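Local coordinates for protein pre-crRNA processing endonuclease (Streptococcus pyogenes serotype M1, PDB 3VZH) that acts as a Cas5d endoribonuclease of the CRISPR immune system, probably cutting the precursor transcript into crRNA, at residues R31-R39 / Y88-Y97. Residues are numbered along the deposited sequence; the frame is centred on the assembly and turned at random.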
ATOM      1  N   ARG A  31      -9.382 -15.902 -10.263  1.00 55.80           N
ATOM      2  CA  ARG A  31      -8.883 -14.607  -9.818  1.00 51.93           C
ATOM      3  C   ARG A  31      -7.549 -14.370 -10.514  1.00 52.37           C
ATOM      4  O   ARG A  31      -6.669 -15.245 -10.522  1.00 47.38           O
ATOM      5  CB  ARG A  31      -8.600 -14.567  -8.311  1.00 56.32           C
ATOM      6  CG  ARG A  31      -9.341 -15.504  -7.366  1.00 65.17           C
ATOM      7  CD  ARG A  31      -8.527 -15.576  -6.069  1.00 71.88           C
ATOM      8  NE  ARG A  31      -9.284 -16.003  -4.892  1.00 82.89           N
ATOM      9  CZ  ARG A  31      -9.084 -15.540  -3.652  1.00 90.66           C
ATOM     10  NH1 ARG A  31      -8.162 -14.611  -3.409  1.00 85.47           N
ATOM     11  NH2 ARG A  31      -9.829 -15.995  -2.647  1.00 93.69           N
ATOM     12  N   SER A  32      -7.371 -13.203 -11.107  1.00 47.97           N
ATOM     13  CA  SER A  32      -6.066 -12.892 -11.645  1.00 45.50           C
ATOM     14  C   SER A  32      -5.579 -11.653 -10.911  1.00 40.99           C
ATOM     15  O   SER A  32      -6.367 -10.864 -10.442  1.00 38.05           O
ATOM     16  CB  SER A  32      -6.129 -12.673 -13.162  1.00 52.01           C
ATOM     17  OG  SER A  32      -6.964 -11.577 -13.498  1.00 60.86           O
ATOM     18  N   SER A  33      -4.278 -11.521 -10.750  1.00 34.87           N
ATOM     19  CA  SER A  33      -3.798 -10.314 -10.122  1.00 32.66           C
ATOM     20  C   SER A  33      -3.797  -9.118 -11.109  1.00 31.44           C
ATOM     21  O   SER A  33      -3.569  -9.305 -12.282  1.00 30.71           O
ATOM     22  CB  SER A  33      -2.376 -10.595  -9.584  1.00 29.87           C
ATOM     23  OG  SER A  33      -1.979  -9.543  -8.791  1.00 27.21           O
ATOM     24  N   TYR A  34      -4.021  -7.898 -10.604  1.00 28.74           N
ATOM     25  CA  TYR A  34      -3.554  -6.679 -11.268  1.00 24.75           C
ATOM     26  C   TYR A  34      -2.092  -6.813 -11.380  1.00 23.76           C
ATOM     27  O   TYR A  34      -1.466  -7.609 -10.641  1.00 25.81           O
ATOM     28  CB  TYR A  34      -3.830  -5.477 -10.349  1.00 23.00           C
ATOM     29  CG  TYR A  34      -5.282  -4.994 -10.371  1.00 23.96           C
ATOM     30  CD1 TYR A  34      -5.864  -4.533 -11.572  1.00 26.58           C
ATOM     31  CD2 TYR A  34      -6.036  -4.944  -9.186  1.00 24.65           C
ATOM     32  CE1 TYR A  34      -7.217  -4.067 -11.608  1.00 28.90           C
ATOM     33  CE2 TYR A  34      -7.392  -4.477  -9.210  1.00 25.90           C
ATOM     34  CZ  TYR A  34      -7.948  -4.019 -10.405  1.00 26.40           C
ATOM     35  OH  TYR A  34      -9.250  -3.509 -10.418  1.00 29.45           O
ATOM     36  N   SER A  35      -1.507  -6.005 -12.261  1.00 23.11           N
ATOM     37  CA  SER A  35      -0.087  -6.097 -12.459  1.00 22.44           C
ATOM     38  C   SER A  35       0.726  -5.428 -11.383  1.00 23.52           C
ATOM     39  O   SER A  35       1.950  -5.589 -11.360  1.00 22.68           O
ATOM     40  CB  SER A  35       0.271  -5.371 -13.797  1.00 23.23           C
ATOM     41  OG  SER A  35      -0.440  -5.931 -14.888  1.00 29.15           O
ATOM     42  N   VAL A  36       0.091  -4.582 -10.575  1.00 22.92           N
ATOM     43  CA  VAL A  36       0.806  -3.875  -9.520  1.00 23.24           C
ATOM     44  C   VAL A  36      -0.158  -3.797  -8.312  1.00 21.22           C
ATOM     45  O   VAL A  36      -1.348  -4.077  -8.436  1.00 23.40           O
ATOM     46  CB  VAL A  36       1.262  -2.449  -9.960  1.00 22.30           C
ATOM     47  CG1 VAL A  36       2.190  -2.507 -11.193  1.00 24.37           C
ATOM     48  CG2 VAL A  36       0.060  -1.622 -10.310  1.00 21.20           C
ATOM     49  N   PRO A  37       0.354  -3.397  -7.124  1.00 22.47           N
ATOM     50  CA  PRO A  37      -0.594  -3.336  -5.989  1.00 22.22           C
ATOM     51  C   PRO A  37      -1.706  -2.282  -6.110  1.00 21.08           C
ATOM     52  O   PRO A  37      -1.545  -1.289  -6.816  1.00 21.74           O
ATOM     53  CB  PRO A  37       0.292  -3.066  -4.762  1.00 21.57           C
ATOM     54  CG  PRO A  37       1.737  -3.072  -5.258  1.00 20.87           C
ATOM     55  CD  PRO A  37       1.710  -2.941  -6.767  1.00 22.40           C
ATOM     56  N   THR A  38      -2.875  -2.544  -5.534  1.00 22.70           N
ATOM     57  CA  THR A  38      -3.884  -1.486  -5.376  1.00 21.86           C
ATOM     58  C   THR A  38      -3.529  -0.638  -4.104  1.00 24.92           C
ATOM     59  O   THR A  38      -2.786  -1.128  -3.166  1.00 22.78           O
ATOM     60  CB  THR A  38      -5.278  -2.086  -5.176  1.00 24.90           C
ATOM     61  OG1 THR A  38      -5.202  -2.940  -4.046  1.00 25.48           O
ATOM     62  CG2 THR A  38      -5.724  -2.864  -6.450  1.00 22.85           C
ATOM     63  N   ARG A  39      -4.033   0.600  -4.032  1.00 24.00           N
ATOM     64  CA  ARG A  39      -3.849   1.413  -2.834  1.00 22.90           C
ATOM     65  C   ARG A  39      -4.376   0.676  -1.614  1.00 25.66           C
ATOM     66  O   ARG A  39      -3.718   0.635  -0.533  1.00 23.41           O
ATOM     67  CB  ARG A  39      -4.463   2.786  -2.933  1.00 26.64           C
ATOM     68  CG  ARG A  39      -3.732   3.711  -1.947  1.00 31.02           C
ATOM     69  CD  ARG A  39      -4.612   4.777  -1.343  1.00 41.08           C
ATOM     70  NE  ARG A  39      -3.783   5.921  -1.049  1.00 37.36           N
ATOM     71  CZ  ARG A  39      -4.246   7.086  -0.661  1.00 40.53           C
ATOM     72  NH1 ARG A  39      -5.555   7.235  -0.474  1.00 43.94           N
ATOM     73  NH2 ARG A  39      -3.398   8.086  -0.462  1.00 35.98           N
ATOM     74  N   TYR A  88      -8.412 -21.417 -12.173  1.00 36.98           N
ATOM     75  CA  TYR A  88      -7.048 -20.897 -12.326  1.00 36.69           C
ATOM     76  C   TYR A  88      -6.916 -19.662 -11.468  1.00 35.45           C
ATOM     77  O   TYR A  88      -7.875 -18.877 -11.336  1.00 34.36           O
ATOM     78  CB  TYR A  88      -6.759 -20.495 -13.781  1.00 37.21           C
ATOM     79  CG  TYR A  88      -6.874 -21.608 -14.791  1.00 43.90           C
ATOM     80  CD1 TYR A  88      -5.844 -22.560 -14.942  1.00 48.97           C
ATOM     81  CD2 TYR A  88      -8.017 -21.704 -15.625  1.00 46.07           C
ATOM     82  CE1 TYR A  88      -5.957 -23.594 -15.883  1.00 49.59           C
ATOM     83  CE2 TYR A  88      -8.135 -22.710 -16.573  1.00 51.27           C
ATOM     84  CZ  TYR A  88      -7.113 -23.661 -16.701  1.00 54.23           C
ATOM     85  OH  TYR A  88      -7.268 -24.651 -17.655  1.00 55.88           O
ATOM     86  N   VAL A  89      -5.727 -19.436 -10.918  1.00 30.17           N
ATOM     87  CA  VAL A  89      -5.476 -18.216 -10.222  1.00 31.72           C
ATOM     88  C   VAL A  89      -4.175 -17.767 -10.822  1.00 32.15           C
ATOM     89  O   VAL A  89      -3.265 -18.609 -10.920  1.00 30.81           O
ATOM     90  CB  VAL A  89      -5.283 -18.425  -8.680  1.00 34.38           C
ATOM     91  CG1 VAL A  89      -4.958 -17.089  -8.009  1.00 33.14           C
ATOM     92  CG2 VAL A  89      -6.556 -19.039  -8.064  1.00 32.98           C
ATOM     93  N   SER A  90      -4.086 -16.494 -11.255  1.00 29.29           N
ATOM     94  CA  SER A  90      -2.811 -15.970 -11.827  1.00 28.14           C
ATOM     95  C   SER A  90      -2.164 -15.018 -10.824  1.00 28.65           C
ATOM     96  O   SER A  90      -2.734 -13.947 -10.503  1.00 34.45           O
ATOM     97  CB  SER A  90      -3.028 -15.267 -13.232  1.00 29.41           C
ATOM     98  OG  SER A  90      -1.763 -14.630 -13.712  1.00 31.12           O
ATOM     99  N   TYR A  91      -0.982 -15.378 -10.337  1.00 26.64           N
ATOM    100  CA  TYR A  91      -0.236 -14.563  -9.364  1.00 25.81           C
ATOM    101  C   TYR A  91       0.885 -13.737  -9.977  1.00 25.64           C
ATOM    102  O   TYR A  91       1.452 -14.143 -10.927  1.00 27.30           O
ATOM    103  CB  TYR A  91       0.462 -15.519  -8.350  1.00 26.21           C
ATOM    104  CG  TYR A  91      -0.497 -16.244  -7.465  1.00 27.48           C
ATOM    105  CD1 TYR A  91      -0.913 -15.663  -6.243  1.00 30.44           C
ATOM    106  CD2 TYR A  91      -0.972 -17.539  -7.813  1.00 31.29           C
ATOM    107  CE1 TYR A  91      -1.819 -16.336  -5.415  1.00 32.76           C
ATOM    108  CE2 TYR A  91      -1.899 -18.221  -6.979  1.00 33.39           C
ATOM    109  CZ  TYR A  91      -2.300 -17.621  -5.776  1.00 36.56           C
ATOM    110  OH  TYR A  91      -3.191 -18.257  -4.916  1.00 37.97           O
ATOM    111  N   LEU A  92       1.220 -12.599  -9.371  1.00 22.96           N
ATOM    112  CA  LEU A  92       2.541 -12.010  -9.645  1.00 21.88           C
ATOM    113  C   LEU A  92       3.560 -12.855  -8.964  1.00 21.42           C
ATOM    114  O   LEU A  92       3.325 -13.397  -7.852  1.00 24.01           O
ATOM    115  CB  LEU A  92       2.519 -10.582  -9.046  1.00 25.35           C
ATOM    116  CG  LEU A  92       1.623  -9.602  -9.822  1.00 24.55           C
ATOM    117  CD1 LEU A  92       1.464  -8.325  -8.941  1.00 25.49           C
ATOM    118  CD2 LEU A  92       2.401  -9.261 -11.135  1.00 27.29           C
ATOM    119  N   SER A  93       4.788 -12.823  -9.497  1.00 22.70           N
ATOM    120  CA  SER A  93       5.851 -13.586  -8.941  1.00 24.90           C
ATOM    121  C   SER A  93       7.065 -12.703  -8.635  1.00 22.84           C
ATOM    122  O   SER A  93       7.302 -11.748  -9.340  1.00 24.77           O
ATOM    123  CB  SER A  93       6.267 -14.604 -10.029  1.00 25.95           C
ATOM    124  OG  SER A  93       7.268 -15.388  -9.502  1.00 36.33           O
ATOM    125  N   ASP A  94       7.795 -13.008  -7.560  1.00 23.46           N
ATOM    126  CA  ASP A  94       9.079 -12.340  -7.234  1.00 24.35           C
ATOM    127  C   ASP A  94       8.995 -10.777  -7.236  1.00 23.66           C
ATOM    128  O   ASP A  94       9.539 -10.081  -8.076  1.00 24.09           O
ATOM    129  CB  ASP A  94      10.171 -12.863  -8.168  1.00 29.48           C
ATOM    130  CG  ASP A  94      11.532 -12.495  -7.697  1.00 33.93           C
ATOM    131  OD1 ASP A  94      11.633 -11.916  -6.622  1.00 34.97           O
ATOM    132  OD2 ASP A  94      12.528 -12.633  -8.428  1.00 37.40           O
ATOM    133  N   VAL A  95       8.201 -10.241  -6.316  1.00 23.67           N
ATOM    134  CA  VAL A  95       7.812  -8.812  -6.258  1.00 21.52           C
ATOM    135  C   VAL A  95       8.639  -8.128  -5.189  1.00 22.12           C
ATOM    136  O   VAL A  95       8.969  -8.771  -4.129  1.00 22.11           O
ATOM    137  CB  VAL A  95       6.293  -8.626  -6.017  1.00 22.49           C
ATOM    138  CG1 VAL A  95       5.503  -9.288  -7.191  1.00 21.15           C
ATOM    139  CG2 VAL A  95       5.838  -9.172  -4.628  1.00 22.45           C
ATOM    140  N   VAL A  96       9.057  -6.861  -5.489  1.00 20.84           N
ATOM    141  CA  VAL A  96       9.668  -5.951  -4.491  1.00 19.23           C
ATOM    142  C   VAL A  96       8.973  -4.603  -4.655  1.00 19.31           C
ATOM    143  O   VAL A  96       8.828  -4.109  -5.745  1.00 18.56           O
ATOM    144  CB  VAL A  96      11.171  -5.757  -4.755  1.00 21.27           C
ATOM    145  CG1 VAL A  96      11.649  -4.616  -3.870  1.00 23.43           C
ATOM    146  CG2 VAL A  96      12.028  -7.021  -4.495  1.00 23.37           C
ATOM    147  N   TYR A  97       8.475  -4.004  -3.574  1.00 21.01           N
ATOM    148  CA  TYR A  97       7.744  -2.707  -3.650  1.00 20.48           C
ATOM    149  C   TYR A  97       8.295  -1.859  -2.548  1.00 19.56           C
ATOM    150  O   TYR A  97       8.487  -2.370  -1.374  1.00 20.21           O
ATOM    151  CB  TYR A  97       6.264  -2.900  -3.345  1.00 19.94           C
ATOM    152  CG  TYR A  97       5.582  -3.805  -4.336  1.00 22.30           C
ATOM    153  CD1 TYR A  97       5.515  -3.455  -5.690  1.00 20.40           C
ATOM    154  CD2 TYR A  97       5.005  -4.977  -3.928  1.00 21.61           C
ATOM    155  CE1 TYR A  97       4.901  -4.339  -6.616  1.00 19.32           C
ATOM    156  CE2 TYR A  97       4.392  -5.844  -4.827  1.00 23.27           C
ATOM    157  CZ  TYR A  97       4.335  -5.492  -6.164  1.00 22.81           C
ATOM    158  OH  TYR A  97       3.715  -6.364  -7.040  1.00 23.02           O
TER
HETATM  159  O   HOH W   1       4.066  -5.555  -9.535  1.00 23.71           O
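Ser-33 OG, which rests against the isobutyl end of Leu-92, has two hydrogen-bond partners: it donates to Tyr-34 O, with OG and O 2.7 Å apart and the oxygen approached on a lone pair, and it also bonds to the backbone N of Phe-20. With OG swung opposite its own N (chi1 -170°), the hydroxyl lies beside its own carbonyl carbon and reaches forward to Tyr-34 O in that group's plane. Leu-92 presents both methyls to this part of the loop; its CD1 lies 3.7 Å from Ser-33 OG and 3.5 Å from Tyr-34 O, while CD2 touches Ser-35 O.

Upstream, the backbones run parallel through a single beta bridge at Ser-32 and Ser-90. Ser-90 uses both its polar backbone atoms: N donates to Arg-31 O at 3.0 Å (N-H...O 157°), and O receives Ser-33 N at 2.9 Å. Val-89 CA adds a CA-H...O contact to the same Arg-31 oxygen. The 31-33 backbone thus meets the strand that, further along, pairs through Leu-92 with Ala-18 of strand 17-18.

Beyond the corner at Asp-94 the contact passes to side chains and a water bridge. Pro-37 CG sits over one face of the Tyr-97 ring, 3.6 Å from its centroid and 9° off the normal, a CH-pi contact; Val-62 and Val-64 of strand 55-64 also pack on this tyrosine. In the ring plane, a water joins the two segments, 2.6 Å from Tyr-97 OH and donating over 2.8 Å to Ser-35 O.

The loop leading into helix 39-49, where Thr-38 is the N-cap, is therefore fastened to both strands around the corner: backbone bonds hold its start, while Pro-37 covers one face of the Tyr-97 ring and the water ties its hydroxyl to Ser-35 O, joining the loop just before the helix to strand 95-105.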